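Long-range contacts in galactokinase (Bifidobacterium longum subsp. infantis ATCC 15697 = JCM 1222 = DSM 20088, PDB 6TEQ), which probably catalyses the ATP-dependent phosphorylation of galactose and here holds 2-deoxy-2-fluoro-galactose in its sugar pocket: residues L43-L54 / H302-F313; A194-H202 / A406-R414. All coordinates share one frame; numbering follows the deposited sequence.

Contact 1 of 2, residues L43-L54 / H302-F313; sequences LIGEHTDYNAGL and HVVTEIERVRSF. With GAF (2-deoxy-2-fluoro-alpha-D-galactopyranose), chain M.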
loop_
_atom_site.group_PDB
_atom_site.type_symbol
_atom_site.label_atom_id
_atom_site.label_comp_id
_atom_site.label_asym_id
_atom_site.label_seq_id
_atom_site.Cartn_x
_atom_site.Cartn_y
_atom_site.Cartn_z
ATOM N N LEU A 43 -1.418 5.389 -7.161
ATOM C CA LEU A 43 -1.887 5.852 -8.471
ATOM C C LEU A 43 -0.797 5.555 -9.499
ATOM O O LEU A 43 -1.120 5.174 -10.629
ATOM C CB LEU A 43 -2.254 7.324 -8.443
ATOM C CG LEU A 43 -3.384 7.740 -7.521
ATOM C CD1 LEU A 43 -3.478 9.235 -7.527
ATOM C CD2 LEU A 43 -4.711 7.098 -7.914
ATOM N N ILE A 44 0.447 5.875 -9.157
ATOM C CA ILE A 44 1.602 5.665 -10.055
ATOM C C ILE A 44 2.852 5.834 -9.218
ATOM O O ILE A 44 2.788 6.370 -8.126
ATOM C CB ILE A 44 1.481 6.706 -11.217
ATOM C CG1 ILE A 44 2.363 6.336 -12.384
ATOM C CG2 ILE A 44 1.697 8.134 -10.786
ATOM C CD1 ILE A 44 2.051 7.092 -13.668
ATOM N N GLY A 45 3.933 5.285 -9.727
ATOM C CA GLY A 45 5.221 5.240 -9.028
ATOM C C GLY A 45 5.355 3.922 -8.328
ATOM O O GLY A 45 5.415 3.863 -7.111
ATOM N N GLU A 46 5.400 2.890 -9.122
ATOM C CA GLU A 46 5.364 1.514 -8.672
ATOM C C GLU A 46 6.754 0.908 -8.770
ATOM O O GLU A 46 7.519 1.128 -9.724
ATOM C CB GLU A 46 4.393 0.705 -9.522
ATOM C CG GLU A 46 3.690 -0.387 -8.752
ATOM C CD GLU A 46 2.635 0.214 -7.809
ATOM O OE1 GLU A 46 2.958 0.386 -6.588
ATOM O OE2 GLU A 46 1.510 0.584 -8.287
ATOM N N HIS A 47 7.097 0.246 -7.686
ATOM C CA HIS A 47 8.400 -0.366 -7.534
ATOM C C HIS A 47 9.498 0.692 -7.523
ATOM O O HIS A 47 10.627 0.399 -7.969
ATOM C CB HIS A 47 8.560 -1.487 -8.486
ATOM C CG HIS A 47 7.870 -2.729 -8.102
ATOM N ND1 HIS A 47 8.352 -3.598 -7.132
ATOM C CD2 HIS A 47 6.659 -3.238 -8.506
ATOM C CE1 HIS A 47 7.458 -4.564 -7.004
ATOM N NE2 HIS A 47 6.449 -4.371 -7.800
ATOM N N THR A 48 9.193 1.847 -6.981
ATOM C CA THR A 48 10.132 2.952 -6.855
ATOM C C THR A 48 10.435 3.258 -5.394
ATOM O O THR A 48 11.475 3.844 -5.125
ATOM C CB THR A 48 9.542 4.209 -7.499
ATOM O OG1 THR A 48 8.274 4.520 -6.932
ATOM C CG2 THR A 48 9.366 4.072 -8.987
ATOM N N ASP A 49 9.563 2.896 -4.460
ATOM C CA ASP A 49 9.797 3.274 -3.052
ATOM C C ASP A 49 11.148 2.782 -2.516
ATOM O O ASP A 49 11.894 3.593 -1.904
ATOM C CB ASP A 49 8.626 2.915 -2.182
ATOM C CG ASP A 49 8.220 1.468 -2.037
ATOM O OD1 ASP A 49 8.636 0.672 -2.870
ATOM O OD2 ASP A 49 7.506 1.180 -1.035
ATOM N N TYR A 50 11.449 1.512 -2.699
ATOM C CA TYR A 50 12.671 0.908 -2.137
ATOM C C TYR A 50 13.871 1.308 -3.000
ATOM O O TYR A 50 14.993 1.001 -2.613
ATOM C CB TYR A 50 12.513 -0.616 -2.022
ATOM C CG TYR A 50 12.073 -1.359 -3.270
ATOM C CD1 TYR A 50 12.996 -1.574 -4.303
ATOM C CD2 TYR A 50 10.770 -1.846 -3.397
ATOM C CE1 TYR A 50 12.621 -2.226 -5.475
ATOM C CE2 TYR A 50 10.389 -2.561 -4.528
ATOM C CZ TYR A 50 11.317 -2.736 -5.569
ATOM O OH TYR A 50 10.935 -3.440 -6.671
ATOM N N ASN A 51 13.638 2.038 -4.104
ATOM C CA ASN A 51 14.711 2.661 -4.934
ATOM C C ASN A 51 14.869 4.164 -4.626
ATOM O O ASN A 51 15.492 4.856 -5.446
ATOM C CB ASN A 51 14.385 2.427 -6.403
ATOM C CG ASN A 51 14.560 0.980 -6.807
ATOM O OD1 ASN A 51 15.630 0.432 -6.561
ATOM N ND2 ASN A 51 13.501 0.370 -7.368
ATOM N N ALA A 52 14.286 4.667 -3.538
ATOM C CA ALA A 52 14.372 6.083 -3.106
ATOM C C ALA A 52 13.654 6.978 -4.144
ATOM O O ALA A 52 14.038 8.145 -4.342
ATOM C CB ALA A 52 15.828 6.515 -2.910
ATOM N N GLY A 53 12.631 6.446 -4.818
ATOM C CA GLY A 53 11.951 7.163 -5.887
ATOM C C GLY A 53 10.772 7.956 -5.389
ATOM O O GLY A 53 10.691 8.307 -4.218
ATOM N N LEU A 54 9.919 8.269 -6.335
ATOM C CA LEU A 54 8.665 9.012 -6.110
ATOM C C LEU A 54 7.512 8.038 -6.206
ATOM O O LEU A 54 7.543 7.114 -7.046
ATOM C CB LEU A 54 8.438 10.104 -7.155
ATOM C CG LEU A 54 9.533 11.158 -7.182
ATOM C CD1 LEU A 54 9.296 12.130 -8.325
ATOM C CD2 LEU A 54 9.603 11.908 -5.862
ATOM N N HIS A 302 12.560 0.432 -16.143
ATOM C CA HIS A 302 11.278 0.625 -15.457
ATOM C C HIS A 302 11.523 1.690 -14.397
ATOM O O HIS A 302 10.720 2.604 -14.344
ATOM C CB HIS A 302 10.772 -0.672 -14.814
ATOM C CG HIS A 302 9.657 -0.318 -13.900
ATOM N ND1 HIS A 302 8.460 0.039 -14.372
ATOM C CD2 HIS A 302 9.623 -0.193 -12.562
ATOM C CE1 HIS A 302 7.693 0.483 -13.384
ATOM N NE2 HIS A 302 8.384 0.314 -12.239
ATOM N N VAL A 303 12.533 1.541 -13.495
ATOM C CA VAL A 303 12.560 2.422 -12.309
ATOM C C VAL A 303 12.734 3.872 -12.785
ATOM O O VAL A 303 12.100 4.796 -12.270
ATOM C CB VAL A 303 13.649 1.986 -11.328
ATOM C CG1 VAL A 303 13.808 2.984 -10.223
ATOM C CG2 VAL A 303 13.318 0.608 -10.751
ATOM N N VAL A 304 13.599 4.056 -13.748
ATOM C CA VAL A 304 13.978 5.408 -14.193
ATOM C C VAL A 304 12.771 6.040 -14.852
ATOM O O VAL A 304 12.463 7.180 -14.525
ATOM C CB VAL A 304 15.160 5.345 -15.160
ATOM C CG1 VAL A 304 15.308 6.619 -15.960
ATOM C CG2 VAL A 304 16.412 5.001 -14.412
ATOM N N THR A 305 12.116 5.353 -15.752
ATOM C CA THR A 305 10.957 5.910 -16.501
ATOM C C THR A 305 9.778 6.122 -15.547
ATOM O O THR A 305 9.013 7.064 -15.704
ATOM C CB THR A 305 10.614 5.113 -17.762
ATOM O OG1 THR A 305 10.201 3.795 -17.397
ATOM C CG2 THR A 305 11.771 5.106 -18.756
ATOM N N GLU A 306 9.619 5.226 -14.569
ATOM C CA GLU A 306 8.452 5.308 -13.658
ATOM C C GLU A 306 8.629 6.554 -12.801
ATOM O O GLU A 306 7.587 7.229 -12.494
ATOM C CB GLU A 306 8.354 4.033 -12.807
ATOM C CG GLU A 306 7.123 3.967 -11.958
ATOM C CD GLU A 306 5.834 3.634 -12.671
ATOM O OE1 GLU A 306 5.811 3.601 -13.928
ATOM O OE2 GLU A 306 4.865 3.479 -11.939
ATOM N N ILE A 307 9.811 6.819 -12.280
ATOM C CA ILE A 307 10.009 8.002 -11.415
ATOM C C ILE A 307 9.609 9.248 -12.218
ATOM O O ILE A 307 8.844 10.104 -11.681
ATOM C CB ILE A 307 11.439 8.076 -10.858
ATOM C CG1 ILE A 307 11.747 6.915 -9.890
ATOM C CG2 ILE A 307 11.688 9.409 -10.192
ATOM C CD1 ILE A 307 13.203 6.764 -9.469
ATOM N N GLU A 308 10.033 9.335 -13.475
ATOM C CA GLU A 308 9.678 10.503 -14.282
ATOM C C GLU A 308 8.166 10.514 -14.535
ATOM O O GLU A 308 7.545 11.589 -14.506
ATOM C CB GLU A 308 10.412 10.524 -15.625
ATOM C CG GLU A 308 10.357 11.911 -16.207
ATOM C CD GLU A 308 11.187 12.965 -15.472
ATOM O OE1 GLU A 308 12.357 12.852 -15.448
ATOM O OE2 GLU A 308 10.637 13.895 -14.931
ATOM N N ARG A 309 7.530 9.358 -14.766
ATOM C CA ARG A 309 6.082 9.328 -14.962
ATOM C C ARG A 309 5.387 9.933 -13.757
ATOM O O ARG A 309 4.274 10.495 -13.937
ATOM C CB ARG A 309 5.595 7.911 -15.242
ATOM C CG ARG A 309 5.904 7.465 -16.660
ATOM C CD ARG A 309 5.223 6.169 -17.024
ATOM N NE ARG A 309 5.863 5.033 -16.349
ATOM C CZ ARG A 309 6.898 4.359 -16.860
ATOM N NH1 ARG A 309 7.313 4.630 -18.084
ATOM N NH2 ARG A 309 7.387 3.317 -16.218
ATOM N N VAL A 310 5.880 9.734 -12.549
ATOM C CA VAL A 310 5.192 10.336 -11.389
ATOM C C VAL A 310 5.136 11.856 -11.586
ATOM O O VAL A 310 4.098 12.472 -11.332
ATOM C CB VAL A 310 5.784 9.938 -10.047
ATOM C CG1 VAL A 310 5.055 10.630 -8.921
ATOM C CG2 VAL A 310 5.771 8.420 -9.806
ATOM N N ARG A 311 6.293 12.469 -11.799
ATOM C CA ARG A 311 6.332 13.933 -12.047
ATOM C C ARG A 311 5.305 14.267 -13.139
ATOM O O ARG A 311 4.444 15.154 -12.927
ATOM C CB ARG A 311 7.725 14.378 -12.487
ATOM C CG ARG A 311 8.820 14.026 -11.493
ATOM C CD ARG A 311 10.094 14.788 -11.798
ATOM N NE ARG A 311 11.291 14.195 -11.159
ATOM C CZ ARG A 311 11.698 14.503 -9.968
ATOM N NH1 ARG A 311 11.036 15.436 -9.297
ATOM N NH2 ARG A 311 12.787 13.918 -9.473
ATOM N N SER A 312 5.354 13.540 -14.250
ATOM C CA SER A 312 4.463 13.800 -15.406
ATOM C C SER A 312 2.983 13.749 -14.987
ATOM O O SER A 312 2.187 14.545 -15.485
ATOM C CB SER A 312 4.751 12.911 -16.520
ATOM O OG SER A 312 6.080 13.206 -17.002
ATOM N N PHE A 313 2.647 12.774 -14.133
ATOM C CA PHE A 313 1.274 12.593 -13.729
ATOM C C PHE A 313 0.833 13.779 -12.876
ATOM O O PHE A 313 -0.304 14.205 -12.991
ATOM C CB PHE A 313 1.119 11.243 -13.016
ATOM C CG PHE A 313 -0.312 10.951 -12.703
ATOM C CD1 PHE A 313 -1.100 10.189 -13.538
ATOM C CD2 PHE A 313 -0.866 11.427 -11.545
ATOM C CE1 PHE A 313 -2.416 9.890 -13.223
ATOM C CE2 PHE A 313 -2.194 11.174 -11.261
ATOM C CZ PHE A 313 -2.973 10.421 -12.101
HETATM C C1 GAF M . 4.314 -3.624 -2.371
HETATM C C2 GAF M . 5.158 -3.039 -1.259
HETATM F F2 GAF M . 4.565 -3.312 -0.072
HETATM C C3 GAF M . 5.339 -1.543 -1.411
HETATM O O3 GAF M . 6.328 -1.105 -0.533
HETATM C C4 GAF M . 5.807 -1.178 -2.851
HETATM O O4 GAF M . 7.144 -1.577 -3.128
HETATM C C5 GAF M . 4.869 -1.795 -3.831
HETATM O O5 GAF M . 4.825 -3.189 -3.640
HETATM C C6 GAF M . 5.238 -1.525 -5.275
HETATM O O6 GAF M . 5.186 -0.130 -5.573
HETATM O O1 GAF M . 3.014 -3.134 -2.100
#

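Contact 2 of 2, residues A194-H202 / A406-R414; sequences ASMRCTEGH and AFAAASASR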
loop_
_atom_site.group_PDB
_atom_site.type_symbol
_atom_site.label_atom_id
_atom_site.label_comp_id
_atom_site.label_asym_id
_atom_site.label_seq_id
_atom_site.Cartn_x
_atom_site.Cartn_y
_atom_site.Cartn_z
ATOM N N ALA A 194 1.303 5.975 3.022
ATOM C CA ALA A 194 -0.073 6.272 2.546
ATOM C C ALA A 194 -1.026 6.173 3.707
ATOM O O ALA A 194 -1.820 7.084 3.932
ATOM C CB ALA A 194 -0.473 5.343 1.441
ATOM N N SER A 195 -0.977 5.083 4.447
ATOM C CA SER A 195 -2.016 4.755 5.436
ATOM C C SER A 195 -1.998 5.816 6.539
ATOM O O SER A 195 -3.046 6.130 7.115
ATOM C CB SER A 195 -1.764 3.343 5.988
ATOM O OG SER A 195 -2.839 2.917 6.772
ATOM N N MET A 196 -0.843 6.404 6.827
ATOM C CA MET A 196 -0.726 7.303 7.999
ATOM C C MET A 196 -0.531 8.761 7.583
ATOM O O MET A 196 -0.574 9.618 8.495
ATOM C CB MET A 196 0.399 6.878 8.942
ATOM C CG MET A 196 0.110 5.522 9.493
ATOM S SD MET A 196 1.162 5.135 10.892
ATOM C CE MET A 196 0.081 5.697 12.214
ATOM N N ARG A 197 -0.413 9.068 6.291
ATOM C CA ARG A 197 -0.102 10.456 5.905
ATOM C C ARG A 197 -0.946 10.987 4.766
ATOM O O ARG A 197 -0.928 12.234 4.564
ATOM C CB ARG A 197 1.390 10.617 5.572
ATOM C CG ARG A 197 2.281 10.217 6.714
ATOM C CD ARG A 197 3.670 10.206 6.255
ATOM N NE ARG A 197 4.202 11.581 6.188
ATOM C CZ ARG A 197 5.372 11.906 5.754
ATOM N NH1 ARG A 197 6.173 10.990 5.198
ATOM N NH2 ARG A 197 5.753 13.175 5.869
ATOM N N CYS A 198 -1.759 10.162 4.124
ATOM C CA CYS A 198 -2.672 10.671 3.077
ATOM C C CYS A 198 -3.702 11.598 3.697
ATOM O O CYS A 198 -3.944 11.506 4.933
ATOM C CB CYS A 198 -3.314 9.542 2.312
ATOM S SG CYS A 198 -2.216 8.720 1.137
ATOM N N THR A 199 -4.296 12.423 2.865
ATOM C CA THR A 199 -5.430 13.246 3.300
ATOM C C THR A 199 -6.599 13.103 2.316
ATOM O O THR A 199 -6.436 12.797 1.137
ATOM C CB THR A 199 -4.999 14.697 3.491
ATOM O OG1 THR A 199 -4.585 15.240 2.222
ATOM C CG2 THR A 199 -3.883 14.860 4.497
ATOM N N GLU A 200 -7.765 13.361 2.818
ATOM C CA GLU A 200 -9.000 13.297 2.007
ATOM C C GLU A 200 -8.907 14.275 0.826
ATOM O O GLU A 200 -8.405 15.392 0.989
ATOM C CB GLU A 200 -10.216 13.619 2.849
ATOM C CG GLU A 200 -11.525 13.431 2.100
ATOM C CD GLU A 200 -11.978 14.568 1.178
ATOM O OE1 GLU A 200 -11.586 15.757 1.439
ATOM O OE2 GLU A 200 -12.711 14.266 0.174
ATOM N N GLY A 201 -9.282 13.796 -0.349
ATOM C CA GLY A 201 -9.256 14.584 -1.589
ATOM C C GLY A 201 -7.867 14.837 -2.165
ATOM O O GLY A 201 -7.782 15.673 -3.093
ATOM N N HIS A 202 -6.813 14.213 -1.643
ATOM C CA HIS A 202 -5.437 14.432 -2.106
ATOM C C HIS A 202 -4.713 13.102 -2.284
ATOM O O HIS A 202 -5.029 12.148 -1.557
ATOM C CB HIS A 202 -4.685 15.289 -1.086
ATOM C CG HIS A 202 -5.226 16.654 -0.968
ATOM N ND1 HIS A 202 -6.397 16.920 -0.294
ATOM C CD2 HIS A 202 -4.779 17.815 -1.480
ATOM C CE1 HIS A 202 -6.614 18.228 -0.354
ATOM N NE2 HIS A 202 -5.647 18.813 -1.100
ATOM N N ALA A 406 -13.734 3.831 -4.790
ATOM C CA ALA A 406 -12.423 4.412 -4.449
ATOM C C ALA A 406 -12.450 5.912 -4.665
ATOM O O ALA A 406 -12.865 6.376 -5.702
ATOM C CB ALA A 406 -11.304 3.726 -5.185
ATOM N N PHE A 407 -11.803 6.591 -3.755
ATOM C CA PHE A 407 -11.516 8.029 -3.837
ATOM C C PHE A 407 -10.447 8.269 -2.787
ATOM O O PHE A 407 -10.263 7.409 -1.903
ATOM C CB PHE A 407 -12.782 8.833 -3.593
ATOM C CG PHE A 407 -13.566 8.402 -2.380
ATOM C CD1 PHE A 407 -13.316 8.923 -1.122
ATOM C CD2 PHE A 407 -14.622 7.502 -2.552
ATOM C CE1 PHE A 407 -14.078 8.496 -0.030
ATOM C CE2 PHE A 407 -15.379 7.082 -1.463
ATOM C CZ PHE A 407 -15.103 7.580 -0.201
ATOM N N ALA A 408 -9.869 9.428 -2.800
ATOM C CA ALA A 408 -8.816 9.782 -1.845
ATOM C C ALA A 408 -9.474 10.123 -0.515
ATOM O O ALA A 408 -10.198 11.135 -0.369
ATOM C CB ALA A 408 -8.005 10.934 -2.376
ATOM N N ALA A 409 -9.220 9.277 0.472
ATOM C CA ALA A 409 -9.811 9.303 1.819
ATOM C C ALA A 409 -8.749 9.640 2.860
ATOM O O ALA A 409 -7.583 9.879 2.543
ATOM C CB ALA A 409 -10.499 7.974 2.082
ATOM N N ALA A 410 -9.215 9.808 4.100
ATOM C CA ALA A 410 -8.389 10.205 5.247
ATOM C C ALA A 410 -7.457 9.090 5.691
ATOM O O ALA A 410 -7.689 7.865 5.417
ATOM C CB ALA A 410 -9.335 10.624 6.369
ATOM N N SER A 411 -6.383 9.519 6.339
ATOM C CA SER A 411 -5.364 8.608 6.870
ATOM C C SER A 411 -5.883 7.973 8.172
ATOM O O SER A 411 -7.045 8.192 8.591
ATOM C CB SER A 411 -4.063 9.348 7.110
ATOM O OG SER A 411 -4.245 10.284 8.184
ATOM N N ALA A 412 -5.022 7.249 8.825
ATOM C CA ALA A 412 -5.289 6.563 10.111
ATOM C C ALA A 412 -5.770 7.594 11.136
ATOM O O ALA A 412 -5.293 8.738 11.147
ATOM C CB ALA A 412 -4.082 5.832 10.576
ATOM N N SER A 413 -6.584 7.168 12.056
ATOM C CA SER A 413 -7.112 8.067 13.098
ATOM C C SER A 413 -7.639 7.257 14.257
ATOM O O SER A 413 -7.964 6.045 14.084
ATOM C CB SER A 413 -8.165 8.987 12.579
ATOM O OG SER A 413 -9.323 8.301 12.209
ATOM N N ARG A 414 -7.775 7.924 15.379
ATOM C CA ARG A 414 -8.599 7.378 16.467
ATOM C C ARG A 414 -10.060 7.506 16.055
ATOM O O ARG A 414 -10.470 8.537 15.492
ATOM C CB ARG A 414 -8.420 8.087 17.820
ATOM C CG ARG A 414 -9.131 7.310 18.922
ATOM C CD ARG A 414 -8.547 7.745 20.225
ATOM N NE ARG A 414 -9.072 9.052 20.547
ATOM C CZ ARG A 414 -8.498 9.907 21.426
ATOM N NH1 ARG A 414 -7.347 9.634 22.006
ATOM N NH2 ARG A 414 -9.053 11.067 21.693
HETATM O O HOH W 1 -6.394 12.390 7.015
HETATM O O HOH W 2 -5.966 9.879 0.224
#

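Contact 1 of 2, residues L43-L54 / H302-F313
E306 meets the loop 43-54 chiefly through one carboxylate oxygen, and its side chain can be followed outward from helix 294-318. E306 CB lies 4.0 Å from T48 CG2. E306 CG, set anti to the backbone N (chi1 -174°), closes on T48 CG2 at 3.7 Å, and a bend at chi2 (76°) turns the carboxylate toward the loop backbone. There E306 OE2 accepts two amides: E46 N at 2.9 Å on its anti lone pair, and G45 N at 3.0 Å from above the carboxylate plane. R309 NE and NH2 grip OE1 side-on in a salt bridge, which together with the amides on OE2 probably restrains the carboxylate's rotation. With an alanine here, both loop amides would probably lose this acceptor and R309 its charge partner. One turn earlier, H302 NE2 donates almost straight (172°) to E46 O at 2.8 Å, the acceptor lying in the ring plane. The next loop amide, H47 N, binds GAF O6 at 2.9 Å, so the helix holds backbone directly beside the sugar. One turn further along, V310 CG2 presses on G45 CA. On helix 322-338, S332 OG hydrogen-bonds E306 OE2 and S335 OG hydrogen-bonds H302 ND1, while strand 54-70 flanks F313 through L56.

Contact 2 of 2, residues A194-H202 / A406-R414
The turn that leads from helix 190-197 into strand 202-207 packs against the irregular chain leading into the C-terminal strand 413-417, and both direct hydrogen bonds are between main-chain atoms. T199 to H202 form a type II beta turn, closed by H202 N to T199 O, with G201 at the position of positive phi (73°). At this turn G201 N donates to A408 O at 2.8 Å; the bond is straight (176° at the hydrogen), but the donor stands above the carbonyl plane. E200 CA adds a C-H...O contact to the same oxygen, and E200 CG is 3.6 Å from A408 O. A408 CB points into the turn and rests 3.3 Å from H202 O. The second direct bond lies near the helix end, where A412 N reaches S195 O at 2.8 Å, nearly in line with the carbonyl bond. Beside it S411 wedges its CB between S195 O and C198 O, S411 CB being 3.1 Å from C198 O. With OG between the backbone N and the carbonyl carbon (chi1 68°), the hydroxyl reaches a glycerol, probably from the crystallisation liquor. One water accepts from S411 N and donates weakly to C198 O; another lies within hydrogen-bonding distance of H202 O and A409 O. Because both direct bonds use main-chain atoms and A408, S411 and A412 are small, the fit probably depends more on backbone course and limited bulk than on charge.

Overall arrangement
Contacts 1 and 2 have centres about 20 Å apart and do not touch, their nearest atoms being about 7 Å from each other; along the chain their segments alternate. The sugar pocket links them. Contact 1 supplies E46, H47, D49 and Y50 to it directly, whereas contact 2 stays in the second shell: the S195 side chain is about 6 Å from those of both R40 and D191, sugar-binding residues, and about 11 Å from the bound beta anomer. Helix 190-197 is one connection between them, because L190 N at its start bonds D49 OD2 of contact 1 and its far end enters contact 2. Strand 54-70 also borders both, through L56 and A59.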